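Local coordinates for protein neuraminidase (Influenza A virus, PDB 4K3Y) that is a neuraminidase-like surface glycoprotein of a bat influenza A virus with a six-bladed beta-propeller ectodomain, probably without classical sialidase activity, at residues K33-N44 and A342-L353. Numbering follows the deposited sequence.
Sequences KIPDEQMLTRQN and ATTKAGLSSNDL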
loop_
_atom_site.group_PDB
_atom_site.type_symbol
_atom_site.label_atom_id
_atom_site.label_comp_id
_atom_site.label_asym_id
_atom_site.label_seq_id
_atom_site.Cartn_x
_atom_site.Cartn_y
_atom_site.Cartn_z
ATOM N N LYS C 33 23.970 11.266 -3.179
ATOM C CA LYS C 33 23.196 11.106 -4.409
ATOM C C LYS C 33 21.806 10.528 -4.165
ATOM O O LYS C 33 21.639 9.586 -3.372
ATOM C CB LYS C 33 23.945 10.210 -5.385
ATOM C CG LYS C 33 25.416 10.531 -5.464
ATOM C CD LYS C 33 25.745 11.477 -6.604
ATOM C CE LYS C 33 27.230 11.748 -6.626
ATOM N NZ LYS C 33 27.649 12.346 -5.325
ATOM N N ILE C 34 20.812 11.093 -4.847
ATOM C CA ILE C 34 19.493 10.467 -4.919
ATOM C C ILE C 34 19.569 9.138 -5.671
ATOM O O ILE C 34 20.154 9.076 -6.762
ATOM C CB ILE C 34 18.482 11.348 -5.664
ATOM C CG1 ILE C 34 18.367 12.716 -4.991
ATOM C CG2 ILE C 34 17.118 10.648 -5.730
ATOM C CD1 ILE C 34 17.316 13.623 -5.629
ATOM N N PRO C 35 18.983 8.070 -5.088
ATOM C CA PRO C 35 18.842 6.766 -5.760
ATOM C C PRO C 35 18.102 6.860 -7.102
ATOM O O PRO C 35 17.172 7.668 -7.253
ATOM C CB PRO C 35 18.024 5.943 -4.755
ATOM C CG PRO C 35 18.386 6.516 -3.429
ATOM C CD PRO C 35 18.540 8.009 -3.682
ATOM N N ASP C 36 18.515 6.035 -8.062
ATOM C CA ASP C 36 18.014 6.142 -9.429
ATOM C C ASP C 36 16.553 5.691 -9.556
ATOM O O ASP C 36 15.861 6.054 -10.517
ATOM C CB ASP C 36 18.911 5.353 -10.396
ATOM C CG ASP C 36 20.301 5.970 -10.552
ATOM O OD1 ASP C 36 20.417 7.215 -10.484
ATOM O OD2 ASP C 36 21.281 5.207 -10.747
ATOM N N GLU C 37 16.087 4.916 -8.575
ATOM C CA GLU C 37 14.731 4.368 -8.604
ATOM C C GLU C 37 13.702 5.417 -8.258
ATOM O O GLU C 37 12.503 5.174 -8.410
ATOM C CB GLU C 37 14.566 3.197 -7.632
ATOM C CG GLU C 37 15.712 2.214 -7.629
ATOM C CD GLU C 37 16.776 2.596 -6.627
ATOM O OE1 GLU C 37 16.414 3.134 -5.557
ATOM O OE2 GLU C 37 17.968 2.368 -6.910
ATOM N N GLN C 38 14.158 6.570 -7.767
ATOM C CA GLN C 38 13.228 7.654 -7.458
ATOM C C GLN C 38 12.787 8.378 -8.727
ATOM O O GLN C 38 13.572 8.562 -9.673
ATOM C CB GLN C 38 13.817 8.644 -6.449
ATOM C CG GLN C 38 13.931 8.117 -5.029
ATOM C CD GLN C 38 14.390 9.185 -4.034
ATOM O OE1 GLN C 38 14.178 10.381 -4.241
ATOM N NE2 GLN C 38 15.025 8.752 -2.955
ATOM N N MET C 39 11.512 8.747 -8.754
ATOM C CA MET C 39 11.009 9.711 -9.716
ATOM C C MET C 39 11.790 11.036 -9.554
ATOM O O MET C 39 12.043 11.493 -8.422
ATOM C CB MET C 39 9.512 9.946 -9.460
ATOM C CG MET C 39 8.885 11.040 -10.301
ATOM S SD MET C 39 8.540 10.461 -11.967
ATOM C CE MET C 39 6.892 9.804 -11.744
ATOM N N LEU C 40 12.193 11.628 -10.679
ATOM C CA LEU C 40 12.792 12.958 -10.678
ATOM C C LEU C 40 11.710 13.989 -10.414
ATOM O O LEU C 40 10.737 14.075 -11.146
ATOM C CB LEU C 40 13.473 13.265 -12.013
ATOM C CG LEU C 40 14.954 12.908 -12.154
ATOM C CD1 LEU C 40 15.278 11.591 -11.455
ATOM C CD2 LEU C 40 15.327 12.833 -13.622
ATOM N N THR C 41 11.886 14.778 -9.364
ATOM C CA THR C 41 10.877 15.740 -8.952
ATOM C C THR C 41 11.302 17.178 -9.224
ATOM O O THR C 41 12.496 17.489 -9.257
ATOM C CB THR C 41 10.618 15.632 -7.454
ATOM O OG1 THR C 41 11.795 16.040 -6.740
ATOM C CG2 THR C 41 10.297 14.208 -7.101
ATOM N N ARG C 42 10.308 18.042 -9.411
ATOM C CA ARG C 42 10.511 19.483 -9.465
ATOM C C ARG C 42 9.256 20.217 -8.961
ATOM O O ARG C 42 8.176 19.625 -8.873
ATOM C CB ARG C 42 10.916 19.941 -10.877
ATOM C CG ARG C 42 9.834 19.843 -11.950
ATOM C CD ARG C 42 10.285 20.564 -13.228
ATOM N NE ARG C 42 9.168 21.140 -13.976
ATOM C CZ ARG C 42 8.618 22.324 -13.712
ATOM N NH1 ARG C 42 9.072 23.067 -12.712
ATOM N NH2 ARG C 42 7.608 22.763 -14.448
ATOM N N GLN C 43 9.408 21.498 -8.633
ATOM C CA GLN C 43 8.332 22.285 -8.040
ATOM C C GLN C 43 7.766 21.573 -6.795
ATOM O O GLN C 43 6.552 21.453 -6.618
ATOM C CB GLN C 43 7.228 22.602 -9.070
ATOM C CG GLN C 43 6.486 23.943 -8.847
ATOM C CD GLN C 43 4.991 23.777 -8.504
ATOM O OE1 GLN C 43 4.121 24.254 -9.231
ATOM N NE2 GLN C 43 4.700 23.120 -7.383
ATOM N N ASN C 44 8.653 21.106 -5.922
ATOM C CA ASN C 44 8.203 20.510 -4.677
ATOM C C ASN C 44 7.589 21.542 -3.736
ATOM O O ASN C 44 7.935 22.723 -3.762
ATOM C CB ASN C 44 9.346 19.761 -3.990
ATOM C CG ASN C 44 9.924 18.670 -4.859
ATOM O OD1 ASN C 44 9.524 17.515 -4.764
ATOM N ND2 ASN C 44 10.863 19.033 -5.723
ATOM N N ALA C 342 20.086 18.816 -6.462
ATOM C CA ALA C 342 20.796 17.568 -6.155
ATOM C C ALA C 342 21.111 16.735 -7.407
ATOM O O ALA C 342 20.801 17.129 -8.536
ATOM C CB ALA C 342 20.000 16.741 -5.153
ATOM N N THR C 343 21.715 15.571 -7.203
ATOM C CA THR C 343 22.175 14.749 -8.321
ATOM C C THR C 343 21.842 13.287 -8.070
ATOM O O THR C 343 21.942 12.821 -6.939
ATOM C CB THR C 343 23.702 14.891 -8.489
ATOM O OG1 THR C 343 24.052 16.281 -8.442
ATOM C CG2 THR C 343 24.166 14.309 -9.803
ATOM N N THR C 344 21.453 12.560 -9.116
ATOM C CA THR C 344 21.139 11.133 -8.959
ATOM C C THR C 344 22.413 10.323 -9.015
ATOM O O THR C 344 23.462 10.845 -9.381
ATOM C CB THR C 344 20.139 10.602 -10.008
ATOM O OG1 THR C 344 20.735 10.614 -11.315
ATOM C CG2 THR C 344 18.857 11.436 -9.991
ATOM N N LYS C 345 22.328 9.052 -8.640
ATOM C CA LYS C 345 23.515 8.207 -8.618
ATOM C C LYS C 345 24.117 8.097 -10.023
ATOM O O LYS C 345 25.344 8.061 -10.192
ATOM C CB LYS C 345 23.197 6.825 -8.041
ATOM C CG LYS C 345 24.435 6.054 -7.650
ATOM C CD LYS C 345 24.193 4.557 -7.651
ATOM C CE LYS C 345 25.382 3.835 -8.265
ATOM N NZ LYS C 345 25.485 2.417 -7.826
ATOM N N ALA C 346 23.237 8.086 -11.018
ATOM C CA ALA C 346 23.622 8.043 -12.426
ATOM C C ALA C 346 24.296 9.325 -12.892
ATOM O O ALA C 346 25.049 9.319 -13.868
ATOM C CB ALA C 346 22.407 7.775 -13.281
ATOM N N GLY C 347 24.004 10.429 -12.213
ATOM C CA GLY C 347 24.574 11.712 -12.576
ATOM C C GLY C 347 23.559 12.734 -13.059
ATOM O O GLY C 347 23.910 13.896 -13.258
ATOM N N LEU C 348 22.307 12.320 -13.249
ATOM C CA LEU C 348 21.259 13.285 -13.604
ATOM C C LEU C 348 21.069 14.306 -12.484
ATOM O O LEU C 348 21.126 13.957 -11.295
ATOM C CB LEU C 348 19.931 12.594 -13.886
ATOM C CG LEU C 348 19.675 12.278 -15.357
ATOM C CD1 LEU C 348 20.511 11.097 -15.819
ATOM C CD2 LEU C 348 18.212 11.992 -15.595
ATOM N N SER C 349 20.877 15.571 -12.849
ATOM C CA SER C 349 20.574 16.571 -11.832
ATOM C C SER C 349 19.078 16.516 -11.530
ATOM O O SER C 349 18.271 16.157 -12.396
ATOM C CB SER C 349 21.030 17.983 -12.250
ATOM O OG SER C 349 20.098 18.585 -13.123
ATOM N N SER C 350 18.719 16.854 -10.295
ATOM C CA SER C 350 17.325 16.804 -9.839
ATOM C C SER C 350 17.162 17.601 -8.540
ATOM O O SER C 350 18.098 18.227 -8.057
ATOM C CB SER C 350 16.880 15.348 -9.626
ATOM O OG SER C 350 15.503 15.254 -9.285
ATOM N N ASN C 351 15.967 17.577 -7.975
ATOM C CA ASN C 351 15.734 18.213 -6.692
ATOM C C ASN C 351 15.345 17.221 -5.611
ATOM O O ASN C 351 14.753 16.174 -5.911
ATOM C CB ASN C 351 14.574 19.199 -6.826
ATOM C CG ASN C 351 14.732 20.129 -8.012
ATOM O OD1 ASN C 351 15.203 21.253 -7.863
ATOM N ND2 ASN C 351 14.344 19.664 -9.195
ATOM N N ASP C 352 15.672 17.549 -4.360
ATOM C CA ASP C 352 14.720 17.243 -3.281
ATOM C C ASP C 352 14.595 18.264 -2.173
ATOM O O ASP C 352 14.742 19.464 -2.391
ATOM C CB ASP C 352 14.849 15.835 -2.700
ATOM C CG ASP C 352 16.223 15.535 -2.243
ATOM O OD1 ASP C 352 17.076 16.434 -2.361
ATOM O OD2 ASP C 352 16.447 14.409 -1.765
ATOM N N LEU C 353 14.330 17.753 -0.979
ATOM C CA LEU C 353 13.617 18.513 0.023
ATOM C C LEU C 353 14.210 18.355 1.403
ATOM O O LEU C 353 14.557 17.232 1.817
ATOM C CB LEU C 353 12.188 17.996 0.052
ATOM C CG LEU C 353 11.048 18.934 -0.279
ATOM C CD1 LEU C 353 9.914 18.624 0.673
ATOM C CD2 LEU C 353 11.505 20.357 -0.134
#
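Ile34 meets 342-353 first through its backbone: its N-H reaches Thr343 O at 2.9 Å, while its own O accepts the N-H of Lys345, also at 2.9 Å. This single bridge stitches the loop before strand 40-48 to the hairpin turn between strands 335-343 and 349-359. Asp36 adds a side-chain bond at the turn itself, where OD1 takes the N-H of Ala346 at 3.0 Å on its syn lone pair. With CG beside its own backbone N (chi1 -68°), the carboxylate comes up against the middle of the type I turn from Thr344 to Gly347.

Apolar groups fill in between. Ile34 CD1 lies 4.1 Å from Ala342 CB, and Leu40 divides its two methyls, CD1 against Thr344 CG2 and CD2 3.6 Å from Leu348 CD2, crossing both partners at about a right angle. Farther along, Asn351 ND2 donates to Thr41 O at 2.9 Å, in the carbonyl plane and on a lone pair.

In the second shell, Asn44 positions Thr41: its ND2 bonds to Thr41 OG1 and to Glu339, while OD1 accepts from Arg55. Asp352 OD2 is hydrogen-bonded to Gly29 N. Pro35 packs on Tyr62 and Glu37 on Pro90, both of a neighbouring subunit.

The contact joins the first strand of one propeller blade, and the loop leading into it, to the hairpin of the adjacent blade; segments 40-42 and 349-353, one from each, run 67° apart. Bonds at the turn and at Thr41 O, with Ile34 and Leu40 packed between, hold this seam locally, without a continuous sheet.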